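Long-range contacts in N-acyl-D-glutamate deacylase (Bordetella bronchiseptica, PDB 3GIP), which catalyses the hydrolysis of N-acyl-D-glutamate to D-glutamate and a carboxylate, as a zinc-containing member of the amidohydrolase superfamily: residues P60-D64 and K82-T88; I63-D69 and V362-P368; R135-A141 and R471-L476; D70-E75 and L115-F121. One frame throughout, in Å; residues are numbered along the deposited sequence.

In the fold
The chain enters its barrel along strand 57-64, from which two contacts start. Interaction 1 closes a short loop, pairing this strand with the next one, 87-92. Interaction 2 closes a far longer loop, bringing the end of strand 57-64 against the loop after strand 360-362, across the seam between the first and eighth strands. Interaction 4 joins helix 72-75 to the loop after strand 87-92; it crosses interaction 1 and lies wholly within the span of interaction 2. Interaction 3 opens after interaction 4 has closed, crosses interaction 2, and brings the C-terminal tail back to the start of strand 139-145. Lys82 links interactions 1 and 2, and Phe73, in the 70-75 segment of interaction 4, packs on Pro136 and Val140 of interaction 3.

Interaction 1 of 4, residues P60-D64 and K82-T88; sequences PGFID and KTSQGIT
Asp64 and Lys82 form a buried salt bridge, OD2 of Asp64 lying 2.7 Å from NZ of Lys82. The lysine leaves the backbone sideways and bends through an m, m, t, t rotamer to bring its ammonium to the t-rotamer aspartate; it has a second carboxylate partner in Asp69, and Asp64 OD2 also accepts from Ser364. Two backbone hydrogen bonds of parallel sheet follow: Phe62 N to Gly86 O (2.9 Å) and Thr88 N to Phe62 O (2.8 Å). They put Phe62 beside Ile87, with 4.4 Å between their CA atoms. Before the strand, Thr83-Gly86 make a type I turn, and the helix ends in a Schellman motif: Gly86, at phi 85°, is C-prime, with Ile87 N bonded to Lys82 O (3.1 Å) and Gly86 N to Thr83 O (3.0 Å). Phe62 and Ile87, both m at chi1, share one sheet face (CB to CG1 4.3 Å), covered by Phe381 and Leu385 of helix 376-391. The ring edge of Phe62 meets Gln85 O, CD2 at 3.4 Å. Gly61 CA lies 3.1 Å from Thr88 OG1, where a side chain on Gly61 would clash. Such parallel pairing of successive strands, joined through helices, is typical of the amidohydrolase TIM barrel.

Interaction 2 of 4, residues I63-D69 and V362-P368; sequences IDVHGHD and VGSDGLP
Both segments run in the same direction as they leave strands 57-64 and 360-362, the first and eighth of the TIM barrel, and together they make the seam at its catalytic end. His66 lies beside Gly363 (CA to CA 4.2 Å); further on the chains spread, to 6.4 Å between the CA atoms of His68 and Leu367. Asp365 takes left-handed helical angles (56°/35°) and donates its N to His66 O at 2.8 Å. Gly363 CA packs 3.6 Å from His66 CB, where a side chain on the glycine would clash. Between the strand ends a water bridges Val362 N and Ile63 O, 2.9 Å from each.

Asp64, chi1 t, spans the seam with both oxygens: OD1 accepts from Ser364 N (2.9 Å) and, in an Asx turn, from His66 N (3.2 Å), while OD2 accepts from Ser364 OG (2.6 Å) and forms a salt bridge with Lys82 NZ. A second water joins His68 N (2.9 Å) to Gly366 O (2.6 Å). His66 and His68 form the His-X-His motif that in relatives binds metal, and Asp365 probably corresponds to the catalytic aspartate of those enzymes; the zinc here sits on Cys95, His218 and His248. Asp365 OD1 lies 3.2 Å from His66 CD2, at the ring edge, and 3.0 Å from His68 NE2.

Interaction 3 of 4, residues R135-A141 and R471-L476; sequences RPMINVA and RPGQVL
Two arginines set the side-chain layout at one end of this contact. Arg471 (m, t, m) folds along the backbone of the other segment, its CB 3.3 Å from Pro136 O and its CD 3.5 Å from Met137 N. Arg471 NE thereby makes a weak hydrogen bond to Arg135 O (2.8 Å). Met137 (t, p, p) curls its CE to 3.7 Å from Arg471 CD. Arg135 (m, m, t) lies more exposed; a water accepts from its NH1 (2.7 Å) and donates to Arg471 O (3.0 Å) and Gly473 O (2.6 Å). Gly473 fits where a CB would strike Pro136 O and Ile138 O; its N bonds weakly to Pro136 O at 2.8 Å.

Beyond it the segments run parallel, with Val140 bridged to Val475 (CA to CA 5.0 Å): Val140 N donates to Gln474 O (2.9 Å) and Leu476 N to Val140 O (2.8 Å). Leu476 (m, t) faces the strand, CB 4.2 Å from Ala141 CB and CD1 4.0 Å from Asn139 CB. Val475 points away, onto helix 124-133. The C-terminal tail is thus held by main-chain pairing and Leu476 packing at one end, and by weaker, arginine- and water-assisted bonds to backbone carbonyls at the other.

Interaction 4 of 4, residues D70-E75 and L115-F121; sequences DLMFVE and LGETPLF
Leu71 is the bump of this contact. With chi1 m and chi2 t it enters a hollow shaped by the irregular 115-121 loop: CD1 rests 3.9 Å from Leu115 CB and 3.4 Å from Thr118 O, while CD2 meets Leu120 CD2 at 4.0 Å and Phe121 CE2 at 4.4 Å. Gly116, at phi 137° and psi -171°, keeps the rim low where a side chain would run into Glu75 OE2. Met72 bends its CE to 3.5 Å from Leu115 O. At the outer edge Glu75 (m, t) accepts at OE2 from Thr118 N (3.2 Å) and, over a very short and less certain 2.5 Å, from Thr118 OG1. A water sits between Glu75 OE1 (2.6 Å, donating) and Glu117 N (3.0 Å, accepting); another bridges Leu71 N (2.8 Å) and Leu115 O (2.7 Å). Thus the loop between strand 87-92 and helix 124-133 lies over one side of helix 72-75, whose Phe73 packs on Val90 and Val92 of that strand and on Tyr127 and Leu131 of that helix.

Interaction 1 of 4, residues P60-D64 and K82-T88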
loop_
_atom_site.group_PDB
_atom_site.type_symbol
_atom_site.label_atom_id
_atom_site.label_comp_id
_atom_site.label_asym_id
_atom_site.label_seq_id
_atom_site.Cartn_x
_atom_site.Cartn_y
_atom_site.Cartn_z
ATOM N N PRO A 60 5.856 -16.578 2.728
ATOM C CA PRO A 60 5.211 -15.764 3.761
ATOM C C PRO A 60 4.099 -14.988 3.051
ATOM O O PRO A 60 4.236 -14.661 1.871
ATOM C CB PRO A 60 6.323 -14.820 4.226
ATOM C CG PRO A 60 7.604 -15.477 3.773
ATOM C CD PRO A 60 7.222 -16.095 2.452
ATOM N N GLY A 61 3.007 -14.698 3.750
ATOM C CA GLY A 61 1.935 -13.939 3.128
ATOM C C GLY A 61 2.485 -12.602 2.660
ATOM O O GLY A 61 3.390 -12.046 3.289
ATOM N N PHE A 62 1.953 -12.071 1.564
ATOM C CA PHE A 62 2.455 -10.800 1.058
ATOM C C PHE A 62 1.987 -9.605 1.877
ATOM O O PHE A 62 0.856 -9.568 2.370
ATOM C CB PHE A 62 2.063 -10.615 -0.411
ATOM C CG PHE A 62 2.442 -11.777 -1.288
ATOM C CD1 PHE A 62 3.631 -12.471 -1.073
ATOM C CD2 PHE A 62 1.612 -12.178 -2.332
ATOM C CE1 PHE A 62 3.986 -13.547 -1.883
ATOM C CE2 PHE A 62 1.959 -13.252 -3.148
ATOM C CZ PHE A 62 3.146 -13.937 -2.923
ATOM N N ILE A 63 2.880 -8.633 2.020
ATOM C CA ILE A 63 2.600 -7.426 2.780
ATOM C C ILE A 63 2.434 -6.241 1.832
ATOM O O ILE A 63 3.393 -5.796 1.197
ATOM C CB ILE A 63 3.742 -7.147 3.790
ATOM C CG1 ILE A 63 3.871 -8.333 4.749
ATOM C CG2 ILE A 63 3.462 -5.864 4.562
ATOM C CD1 ILE A 63 4.942 -8.166 5.812
ATOM N N ASP A 64 1.201 -5.749 1.733
ATOM C CA ASP A 64 0.878 -4.618 0.873
ATOM C C ASP A 64 1.191 -3.347 1.644
ATOM O O ASP A 64 0.402 -2.907 2.480
ATOM C CB ASP A 64 -0.607 -4.658 0.505
ATOM C CG ASP A 64 -0.988 -3.600 -0.507
ATOM O OD1 ASP A 64 -0.110 -2.810 -0.919
ATOM O OD2 ASP A 64 -2.176 -3.561 -0.892
ATOM N N LYS A 82 -7.638 -8.417 -1.568
ATOM C CA LYS A 82 -6.318 -8.608 -0.967
ATOM C C LYS A 82 -5.973 -10.090 -0.885
ATOM O O LYS A 82 -4.940 -10.532 -1.384
ATOM C CB LYS A 82 -6.270 -8.042 0.457
ATOM C CG LYS A 82 -6.548 -6.559 0.593
ATOM C CD LYS A 82 -5.485 -5.699 -0.064
ATOM C CE LYS A 82 -5.626 -4.267 0.425
ATOM N NZ LYS A 82 -4.805 -3.285 -0.327
ATOM N N THR A 83 -6.847 -10.861 -0.248
ATOM C CA THR A 83 -6.594 -12.283 -0.074
ATOM C C THR A 83 -6.432 -13.057 -1.377
ATOM O O THR A 83 -5.599 -13.964 -1.461
ATOM C CB THR A 83 -7.709 -12.946 0.764
ATOM O OG1 THR A 83 -8.941 -12.902 0.040
ATOM C CG2 THR A 83 -7.882 -12.217 2.091
ATOM N N SER A 84 -7.212 -12.698 -2.392
ATOM C CA SER A 84 -7.151 -13.389 -3.675
ATOM C C SER A 84 -5.833 -13.195 -4.419
ATOM O O SER A 84 -5.566 -13.902 -5.390
ATOM C CB SER A 84 -8.324 -12.975 -4.567
ATOM O OG SER A 84 -8.230 -11.618 -4.956
ATOM N N GLN A 85 -5.019 -12.237 -3.982
ATOM C CA GLN A 85 -3.720 -12.038 -4.615
ATOM C C GLN A 85 -2.579 -12.352 -3.644
ATOM O O GLN A 85 -1.426 -11.972 -3.869
ATOM C CB GLN A 85 -3.583 -10.621 -5.197
ATOM C CG GLN A 85 -3.712 -9.467 -4.227
ATOM C CD GLN A 85 -3.478 -8.129 -4.909
ATOM O OE1 GLN A 85 -2.399 -7.876 -5.452
ATOM N NE2 GLN A 85 -4.488 -7.265 -4.887
ATOM N N GLY A 86 -2.923 -13.054 -2.563
ATOM C CA GLY A 86 -1.941 -13.481 -1.579
ATOM C C GLY A 86 -1.517 -12.546 -0.462
ATOM O O GLY A 86 -0.566 -12.851 0.253
ATOM N N ILE A 87 -2.223 -11.434 -0.290
ATOM C CA ILE A 87 -1.887 -10.449 0.736
ATOM C C ILE A 87 -2.449 -10.821 2.107
ATOM O O ILE A 87 -3.641 -11.100 2.235
ATOM C CB ILE A 87 -2.415 -9.061 0.323
ATOM C CG1 ILE A 87 -1.727 -8.621 -0.971
ATOM C CG2 ILE A 87 -2.172 -8.043 1.425
ATOM C CD1 ILE A 87 -2.389 -7.433 -1.641
ATOM N N THR A 88 -1.586 -10.815 3.124
ATOM C CA THR A 88 -1.988 -11.157 4.491
ATOM C C THR A 88 -1.857 -9.988 5.470
ATOM O O THR A 88 -2.335 -10.065 6.606
ATOM C CB THR A 88 -1.155 -12.330 5.038
ATOM O OG1 THR A 88 0.238 -12.013 4.940
ATOM C CG2 THR A 88 -1.439 -13.597 4.253
#

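Interaction 2 of 4, residues I63-D69 and V362-P368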
loop_
_atom_site.group_PDB
_atom_site.type_symbol
_atom_site.label_atom_id
_atom_site.label_comp_id
_atom_site.label_asym_id
_atom_site.label_seq_id
_atom_site.Cartn_x
_atom_site.Cartn_y
_atom_site.Cartn_z
ATOM N N ILE A 63 2.880 -8.633 2.020
ATOM C CA ILE A 63 2.600 -7.426 2.780
ATOM C C ILE A 63 2.434 -6.241 1.832
ATOM O O ILE A 63 3.393 -5.796 1.197
ATOM C CB ILE A 63 3.742 -7.147 3.790
ATOM C CG1 ILE A 63 3.871 -8.333 4.749
ATOM C CG2 ILE A 63 3.462 -5.864 4.562
ATOM C CD1 ILE A 63 4.942 -8.166 5.812
ATOM N N ASP A 64 1.201 -5.749 1.733
ATOM C CA ASP A 64 0.878 -4.618 0.873
ATOM C C ASP A 64 1.191 -3.347 1.644
ATOM O O ASP A 64 0.402 -2.907 2.480
ATOM C CB ASP A 64 -0.607 -4.658 0.505
ATOM C CG ASP A 64 -0.988 -3.600 -0.507
ATOM O OD1 ASP A 64 -0.110 -2.810 -0.919
ATOM O OD2 ASP A 64 -2.176 -3.561 -0.892
ATOM N N VAL A 65 2.344 -2.759 1.351
ATOM C CA VAL A 65 2.779 -1.563 2.049
ATOM C C VAL A 65 2.077 -0.278 1.633
ATOM O O VAL A 65 2.271 0.756 2.267
ATOM C CB VAL A 65 4.312 -1.371 1.913
ATOM C CG1 VAL A 65 5.026 -2.630 2.400
ATOM C CG2 VAL A 65 4.687 -1.061 0.463
ATOM N N HIS A 66 1.263 -0.326 0.581
ATOM C CA HIS A 66 0.566 0.882 0.162
ATOM C C HIS A 66 -0.923 0.685 -0.050
ATOM O O HIS A 66 -1.411 0.635 -1.186
ATOM C CB HIS A 66 1.168 1.471 -1.115
ATOM C CG HIS A 66 0.833 2.918 -1.304
ATOM N ND1 HIS A 66 1.676 3.933 -0.910
ATOM C CD2 HIS A 66 -0.292 3.518 -1.759
ATOM C CE1 HIS A 66 1.084 5.099 -1.109
ATOM N NE2 HIS A 66 -0.112 4.874 -1.623
ATOM N N GLY A 67 -1.650 0.583 1.053
ATOM C CA GLY A 67 -3.081 0.409 0.953
ATOM C C GLY A 67 -3.829 1.666 1.352
ATOM O O GLY A 67 -3.281 2.545 2.018
ATOM N N HIS A 68 -5.075 1.758 0.900
ATOM C CA HIS A 68 -5.958 2.875 1.233
ATOM C C HIS A 68 -7.243 2.249 1.757
ATOM O O HIS A 68 -8.318 2.841 1.671
ATOM C CB HIS A 68 -6.282 3.716 -0.005
ATOM C CG HIS A 68 -5.183 4.642 -0.415
ATOM N ND1 HIS A 68 -4.699 5.638 0.407
ATOM C CD2 HIS A 68 -4.483 4.734 -1.570
ATOM C CE1 HIS A 68 -3.748 6.304 -0.225
ATOM N NE2 HIS A 68 -3.598 5.775 -1.427
ATOM N N ASP A 69 -7.116 1.044 2.302
ATOM C CA ASP A 69 -8.259 0.286 2.805
ATOM C C ASP A 69 -8.667 0.647 4.233
ATOM O O ASP A 69 -9.404 -0.098 4.878
ATOM C CB ASP A 69 -7.925 -1.203 2.730
ATOM C CG ASP A 69 -7.184 -1.563 1.456
ATOM O OD1 ASP A 69 -7.846 -1.851 0.435
ATOM O OD2 ASP A 69 -5.934 -1.532 1.476
ATOM N N VAL A 362 6.474 -3.767 -2.842
ATOM C CA VAL A 362 5.289 -3.711 -3.690
ATOM C C VAL A 362 4.126 -3.108 -2.903
ATOM O O VAL A 362 3.823 -3.544 -1.786
ATOM C CB VAL A 362 4.883 -5.118 -4.191
ATOM C CG1 VAL A 362 3.654 -5.024 -5.097
ATOM C CG2 VAL A 362 6.048 -5.754 -4.933
ATOM N N GLY A 363 3.497 -2.093 -3.491
ATOM C CA GLY A 363 2.353 -1.433 -2.877
ATOM C C GLY A 363 1.263 -1.381 -3.931
ATOM O O GLY A 363 1.470 -0.800 -4.992
ATOM N N SER A 364 0.103 -1.968 -3.650
ATOM C CA SER A 364 -0.973 -2.009 -4.642
ATOM C C SER A 364 -1.653 -0.676 -4.921
ATOM O O SER A 364 -2.056 -0.408 -6.056
ATOM C CB SER A 364 -2.039 -3.025 -4.233
ATOM O OG SER A 364 -2.855 -2.513 -3.191
ATOM N N ASP A 365 -1.790 0.151 -3.887
ATOM C CA ASP A 365 -2.443 1.451 -4.010
ATOM C C ASP A 365 -3.857 1.277 -4.567
ATOM O O ASP A 365 -4.355 2.113 -5.325
ATOM C CB ASP A 365 -1.621 2.385 -4.905
ATOM C CG ASP A 365 -1.971 3.849 -4.701
ATOM O OD1 ASP A 365 -2.752 4.156 -3.775
ATOM O OD2 ASP A 365 -1.459 4.700 -5.457
ATOM N N GLY A 366 -4.502 0.180 -4.183
ATOM C CA GLY A 366 -5.850 -0.075 -4.646
ATOM C C GLY A 366 -6.821 0.933 -4.062
ATOM O O GLY A 366 -6.661 1.368 -2.920
ATOM N N LEU A 367 -7.814 1.325 -4.853
ATOM C CA LEU A 367 -8.835 2.271 -4.404
ATOM C C LEU A 367 -10.146 1.488 -4.457
ATOM O O LEU A 367 -10.886 1.550 -5.437
ATOM C CB LEU A 367 -8.864 3.491 -5.331
ATOM C CG LEU A 367 -7.564 4.306 -5.325
ATOM C CD1 LEU A 367 -7.619 5.402 -6.364
ATOM C CD2 LEU A 367 -7.341 4.897 -3.936
ATOM N N PRO A 368 -10.443 0.734 -3.385
ATOM C CA PRO A 368 -11.619 -0.119 -3.194
ATOM C C PRO A 368 -13.028 0.432 -3.407
ATOM O O PRO A 368 -13.945 -0.339 -3.687
ATOM C CB PRO A 368 -11.418 -0.669 -1.780
ATOM C CG PRO A 368 -10.688 0.422 -1.096
ATOM C CD PRO A 368 -9.665 0.815 -2.133
HETATM O O HOH W 1 5.595 -5.489 -0.662
HETATM O O HOH W 2 -5.713 -0.283 -1.121
#

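Interaction 3 of 4, residues R135-A141 and R471-L476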
loop_
_atom_site.group_PDB
_atom_site.type_symbol
_atom_site.label_atom_id
_atom_site.label_comp_id
_atom_site.label_asym_id
_atom_site.label_seq_id
_atom_site.Cartn_x
_atom_site.Cartn_y
_atom_site.Cartn_z
ATOM N N ARG A 135 -12.517 -7.764 14.235
ATOM C CA ARG A 135 -11.252 -8.173 13.633
ATOM C C ARG A 135 -11.259 -8.181 12.111
ATOM O O ARG A 135 -12.193 -8.677 11.482
ATOM C CB ARG A 135 -10.841 -9.552 14.157
ATOM C CG ARG A 135 -10.536 -9.582 15.652
ATOM C CD ARG A 135 -9.437 -8.592 16.015
ATOM N NE ARG A 135 -9.147 -8.582 17.448
ATOM C CZ ARG A 135 -8.529 -9.564 18.097
ATOM N NH1 ARG A 135 -8.127 -10.647 17.445
ATOM N NH2 ARG A 135 -8.317 -9.465 19.404
ATOM N N PRO A 136 -10.202 -7.623 11.500
ATOM C CA PRO A 136 -10.052 -7.550 10.043
ATOM C C PRO A 136 -9.710 -8.910 9.444
ATOM O O PRO A 136 -9.192 -9.784 10.134
ATOM C CB PRO A 136 -8.927 -6.536 9.871
ATOM C CG PRO A 136 -8.049 -6.828 11.058
ATOM C CD PRO A 136 -9.065 -6.973 12.179
ATOM N N MET A 137 -10.003 -9.083 8.159
ATOM C CA MET A 137 -9.725 -10.342 7.473
ATOM C C MET A 137 -8.224 -10.609 7.413
ATOM O O MET A 137 -7.780 -11.758 7.482
ATOM C CB MET A 137 -10.286 -10.305 6.049
ATOM C CG MET A 137 -10.181 -11.632 5.315
ATOM S SD MET A 137 -11.197 -12.920 6.072
ATOM C CE MET A 137 -12.801 -12.548 5.334
ATOM N N ILE A 138 -7.452 -9.540 7.265
ATOM C CA ILE A 138 -5.999 -9.636 7.202
ATOM C C ILE A 138 -5.402 -8.712 8.259
ATOM O O ILE A 138 -6.126 -7.951 8.907
ATOM C CB ILE A 138 -5.458 -9.227 5.802
ATOM C CG1 ILE A 138 -5.772 -7.757 5.514
ATOM C CG2 ILE A 138 -6.074 -10.115 4.730
ATOM C CD1 ILE A 138 -5.141 -7.239 4.219
ATOM N N ASN A 139 -4.086 -8.774 8.440
ATOM C CA ASN A 139 -3.436 -7.926 9.434
ATOM C C ASN A 139 -3.422 -6.482 8.969
ATOM O O ASN A 139 -3.324 -6.201 7.770
ATOM C CB ASN A 139 -2.011 -8.407 9.698
ATOM C CG ASN A 139 -1.968 -9.844 10.156
ATOM O OD1 ASN A 139 -1.349 -10.695 9.514
ATOM N ND2 ASN A 139 -2.634 -10.128 11.270
ATOM N N VAL A 140 -3.515 -5.565 9.927
ATOM C CA VAL A 140 -3.540 -4.145 9.616
ATOM C C VAL A 140 -2.562 -3.298 10.417
ATOM O O VAL A 140 -2.573 -3.308 11.649
ATOM C CB VAL A 140 -4.953 -3.564 9.847
ATOM C CG1 VAL A 140 -4.979 -2.088 9.474
ATOM C CG2 VAL A 140 -5.972 -4.348 9.037
ATOM N N ALA A 141 -1.713 -2.568 9.701
ATOM C CA ALA A 141 -0.757 -1.650 10.311
ATOM C C ALA A 141 -1.244 -0.299 9.812
ATOM O O ALA A 141 -1.721 -0.198 8.679
ATOM C CB ALA A 141 0.656 -1.926 9.812
ATOM N N ARG A 471 -12.881 -13.034 12.150
ATOM C CA ARG A 471 -11.753 -13.073 11.224
ATOM C C ARG A 471 -10.439 -13.135 12.011
ATOM O O ARG A 471 -10.382 -12.706 13.164
ATOM C CB ARG A 471 -11.818 -11.856 10.302
ATOM C CG ARG A 471 -13.026 -11.906 9.357
ATOM C CD ARG A 471 -13.156 -10.645 8.519
ATOM N NE ARG A 471 -13.734 -9.532 9.268
ATOM C CZ ARG A 471 -15.030 -9.397 9.531
ATOM N NH1 ARG A 471 -15.898 -10.308 9.106
ATOM N NH2 ARG A 471 -15.464 -8.346 10.216
ATOM N N PRO A 472 -9.365 -13.669 11.395
ATOM C CA PRO A 472 -8.045 -13.815 12.024
ATOM C C PRO A 472 -7.051 -12.654 12.019
ATOM O O PRO A 472 -6.005 -12.739 12.667
ATOM C CB PRO A 472 -7.478 -15.030 11.308
ATOM C CG PRO A 472 -7.934 -14.783 9.907
ATOM C CD PRO A 472 -9.383 -14.338 10.080
ATOM N N GLY A 473 -7.360 -11.585 11.295
ATOM C CA GLY A 473 -6.449 -10.454 11.240
ATOM C C GLY A 473 -6.196 -9.791 12.581
ATOM O O GLY A 473 -7.053 -9.806 13.468
ATOM N N GLN A 474 -5.014 -9.203 12.726
ATOM C CA GLN A 474 -4.637 -8.519 13.954
ATOM C C GLN A 474 -4.220 -7.088 13.671
ATOM O O GLN A 474 -3.741 -6.775 12.580
ATOM C CB GLN A 474 -3.456 -9.224 14.627
ATOM C CG GLN A 474 -3.757 -10.570 15.255
ATOM C CD GLN A 474 -2.511 -11.207 15.844
ATOM O OE1 GLN A 474 -1.683 -10.526 16.449
ATOM N NE2 GLN A 474 -2.376 -12.518 15.676
ATOM N N VAL A 475 -4.417 -6.214 14.651
ATOM C CA VAL A 475 -3.986 -4.835 14.504
ATOM C C VAL A 475 -2.515 -4.898 14.885
ATOM O O VAL A 475 -2.174 -5.320 15.990
ATOM C CB VAL A 475 -4.719 -3.893 15.475
ATOM C CG1 VAL A 475 -4.103 -2.501 15.408
ATOM C CG2 VAL A 475 -6.190 -3.833 15.125
ATOM N N LEU A 476 -1.639 -4.503 13.969
ATOM C CA LEU A 476 -0.211 -4.548 14.247
ATOM C C LEU A 476 0.251 -3.264 14.927
ATOM O O LEU A 476 0.742 -2.341 14.278
ATOM C CB LEU A 476 0.568 -4.783 12.950
ATOM C CG LEU A 476 0.084 -5.982 12.121
ATOM C CD1 LEU A 476 1.027 -6.193 10.943
ATOM C CD2 LEU A 476 0.027 -7.241 12.990
HETATM O O HOH W 3 -14.056 -10.583 12.709
HETATM O O HOH W 4 -13.310 -6.265 9.798
HETATM O O HOH W 5 -8.244 -11.602 14.919
#

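Interaction 4 of 4, residues D70-E75 and L115-F121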
loop_
_atom_site.group_PDB
_atom_site.type_symbol
_atom_site.label_atom_id
_atom_site.label_comp_id
_atom_site.label_asym_id
_atom_site.label_seq_id
_atom_site.Cartn_x
_atom_site.Cartn_y
_atom_site.Cartn_z
ATOM N N ASP A 70 -8.205 1.801 4.700
ATOM C CA ASP A 70 -8.484 2.282 6.053
ATOM C C ASP A 70 -9.877 1.986 6.596
ATOM O O ASP A 70 -10.023 1.453 7.699
ATOM C CB ASP A 70 -8.271 3.794 6.125
ATOM C CG ASP A 70 -6.857 4.200 5.800
ATOM O OD1 ASP A 70 -6.190 4.773 6.690
ATOM O OD2 ASP A 70 -6.417 3.950 4.657
ATOM N N LEU A 71 -10.895 2.342 5.822
ATOM C CA LEU A 71 -12.278 2.166 6.258
ATOM C C LEU A 71 -12.990 0.934 5.717
ATOM O O LEU A 71 -14.174 0.738 5.985
ATOM C CB LEU A 71 -13.087 3.405 5.875
ATOM C CG LEU A 71 -12.426 4.756 6.148
ATOM C CD1 LEU A 71 -13.273 5.860 5.536
ATOM C CD2 LEU A 71 -12.243 4.961 7.643
ATOM N N MET A 72 -12.282 0.100 4.967
ATOM C CA MET A 72 -12.895 -1.086 4.385
ATOM C C MET A 72 -13.140 -2.225 5.362
ATOM O O MET A 72 -13.959 -3.102 5.103
ATOM C CB MET A 72 -12.040 -1.594 3.221
ATOM C CG MET A 72 -11.915 -0.592 2.088
ATOM S SD MET A 72 -13.520 -0.111 1.423
ATOM C CE MET A 72 -13.757 1.453 2.209
ATOM N N PHE A 73 -12.431 -2.220 6.482
ATOM C CA PHE A 73 -12.595 -3.279 7.465
ATOM C C PHE A 73 -13.991 -3.215 8.082
ATOM O O PHE A 73 -14.467 -4.183 8.670
ATOM C CB PHE A 73 -11.488 -3.159 8.513
ATOM C CG PHE A 73 -10.111 -3.073 7.904
ATOM C CD1 PHE A 73 -9.591 -4.145 7.181
ATOM C CD2 PHE A 73 -9.372 -1.899 7.984
ATOM C CE1 PHE A 73 -8.354 -4.042 6.540
ATOM C CE2 PHE A 73 -8.132 -1.783 7.347
ATOM C CZ PHE A 73 -7.624 -2.857 6.622
ATOM N N VAL A 74 -14.652 -2.073 7.927
ATOM C CA VAL A 74 -16.008 -1.912 8.437
ATOM C C VAL A 74 -16.992 -1.855 7.262
ATOM O O VAL A 74 -18.094 -2.399 7.336
ATOM C CB VAL A 74 -16.150 -0.627 9.300
ATOM C CG1 VAL A 74 -15.868 0.612 8.463
ATOM C CG2 VAL A 74 -17.548 -0.557 9.904
ATOM N N GLU A 75 -16.578 -1.214 6.172
ATOM C CA GLU A 75 -17.427 -1.078 4.989
ATOM C C GLU A 75 -17.560 -2.332 4.122
ATOM O O GLU A 75 -18.671 -2.732 3.772
ATOM C CB GLU A 75 -16.931 0.080 4.117
ATOM C CG GLU A 75 -17.154 1.454 4.721
ATOM C CD GLU A 75 -16.907 2.573 3.729
ATOM O OE1 GLU A 75 -17.346 2.438 2.571
ATOM O OE2 GLU A 75 -16.293 3.593 4.106
ATOM N N LEU A 115 -10.393 7.298 0.594
ATOM C CA LEU A 115 -10.739 6.427 1.721
ATOM C C LEU A 115 -12.161 5.865 1.726
ATOM O O LEU A 115 -12.365 4.685 2.008
ATOM C CB LEU A 115 -10.520 7.170 3.042
ATOM C CG LEU A 115 -9.130 7.726 3.352
ATOM C CD1 LEU A 115 -9.170 8.444 4.692
ATOM C CD2 LEU A 115 -8.110 6.601 3.379
ATOM N N GLY A 116 -13.144 6.715 1.450
ATOM C CA GLY A 116 -14.526 6.259 1.450
ATOM C C GLY A 116 -15.472 7.237 2.125
ATOM O O GLY A 116 -15.076 8.352 2.463
ATOM N N GLU A 117 -16.717 6.814 2.340
ATOM C CA GLU A 117 -17.732 7.667 2.957
ATOM C C GLU A 117 -17.881 7.522 4.470
ATOM O O GLU A 117 -18.428 8.409 5.126
ATOM C CB GLU A 117 -19.092 7.413 2.297
ATOM C CG GLU A 117 -19.154 7.806 0.830
ATOM C CD GLU A 117 -19.128 9.310 0.623
ATOM O OE1 GLU A 117 -19.056 9.748 -0.545
ATOM O OE2 GLU A 117 -19.188 10.054 1.625
ATOM N N THR A 118 -17.407 6.412 5.024
ATOM C CA THR A 118 -17.509 6.185 6.463
ATOM C C THR A 118 -16.900 7.338 7.252
ATOM O O THR A 118 -15.766 7.742 6.997
ATOM C CB THR A 118 -16.788 4.885 6.880
ATOM O OG1 THR A 118 -17.447 3.762 6.286
ATOM C CG2 THR A 118 -16.803 4.726 8.394
ATOM N N PRO A 119 -17.653 7.894 8.214
ATOM C CA PRO A 119 -17.138 9.002 9.022
ATOM C C PRO A 119 -15.831 8.584 9.689
ATOM O O PRO A 119 -15.731 7.487 10.241
ATOM C CB PRO A 119 -18.258 9.233 10.033
ATOM C CG PRO A 119 -19.481 8.897 9.239
ATOM C CD PRO A 119 -19.064 7.623 8.538
ATOM N N LEU A 120 -14.831 9.455 9.633
ATOM C CA LEU A 120 -13.537 9.146 10.225
ATOM C C LEU A 120 -13.596 8.978 11.739
ATOM O O LEU A 120 -14.508 9.477 12.401
ATOM C CB LEU A 120 -12.520 10.227 9.848
ATOM C CG LEU A 120 -12.244 10.324 8.343
ATOM C CD1 LEU A 120 -11.144 11.341 8.075
ATOM C CD2 LEU A 120 -11.839 8.957 7.816
ATOM N N PHE A 121 -12.616 8.258 12.277
ATOM C CA PHE A 121 -12.528 8.001 13.709
ATOM C C PHE A 121 -11.866 9.167 14.433
ATOM O O PHE A 121 -11.018 9.859 13.870
ATOM C CB PHE A 121 -11.743 6.712 13.948
ATOM C CG PHE A 121 -12.480 5.473 13.526
ATOM C CD1 PHE A 121 -13.354 4.835 14.402
ATOM C CD2 PHE A 121 -12.330 4.962 12.241
ATOM C CE1 PHE A 121 -14.068 3.703 14.004
ATOM C CE2 PHE A 121 -13.038 3.832 11.832
ATOM C CZ PHE A 121 -13.909 3.202 12.715
HETATM O O HOH W 6 -10.703 2.795 3.075
HETATM O O HOH W 7 -17.496 4.298 0.819
#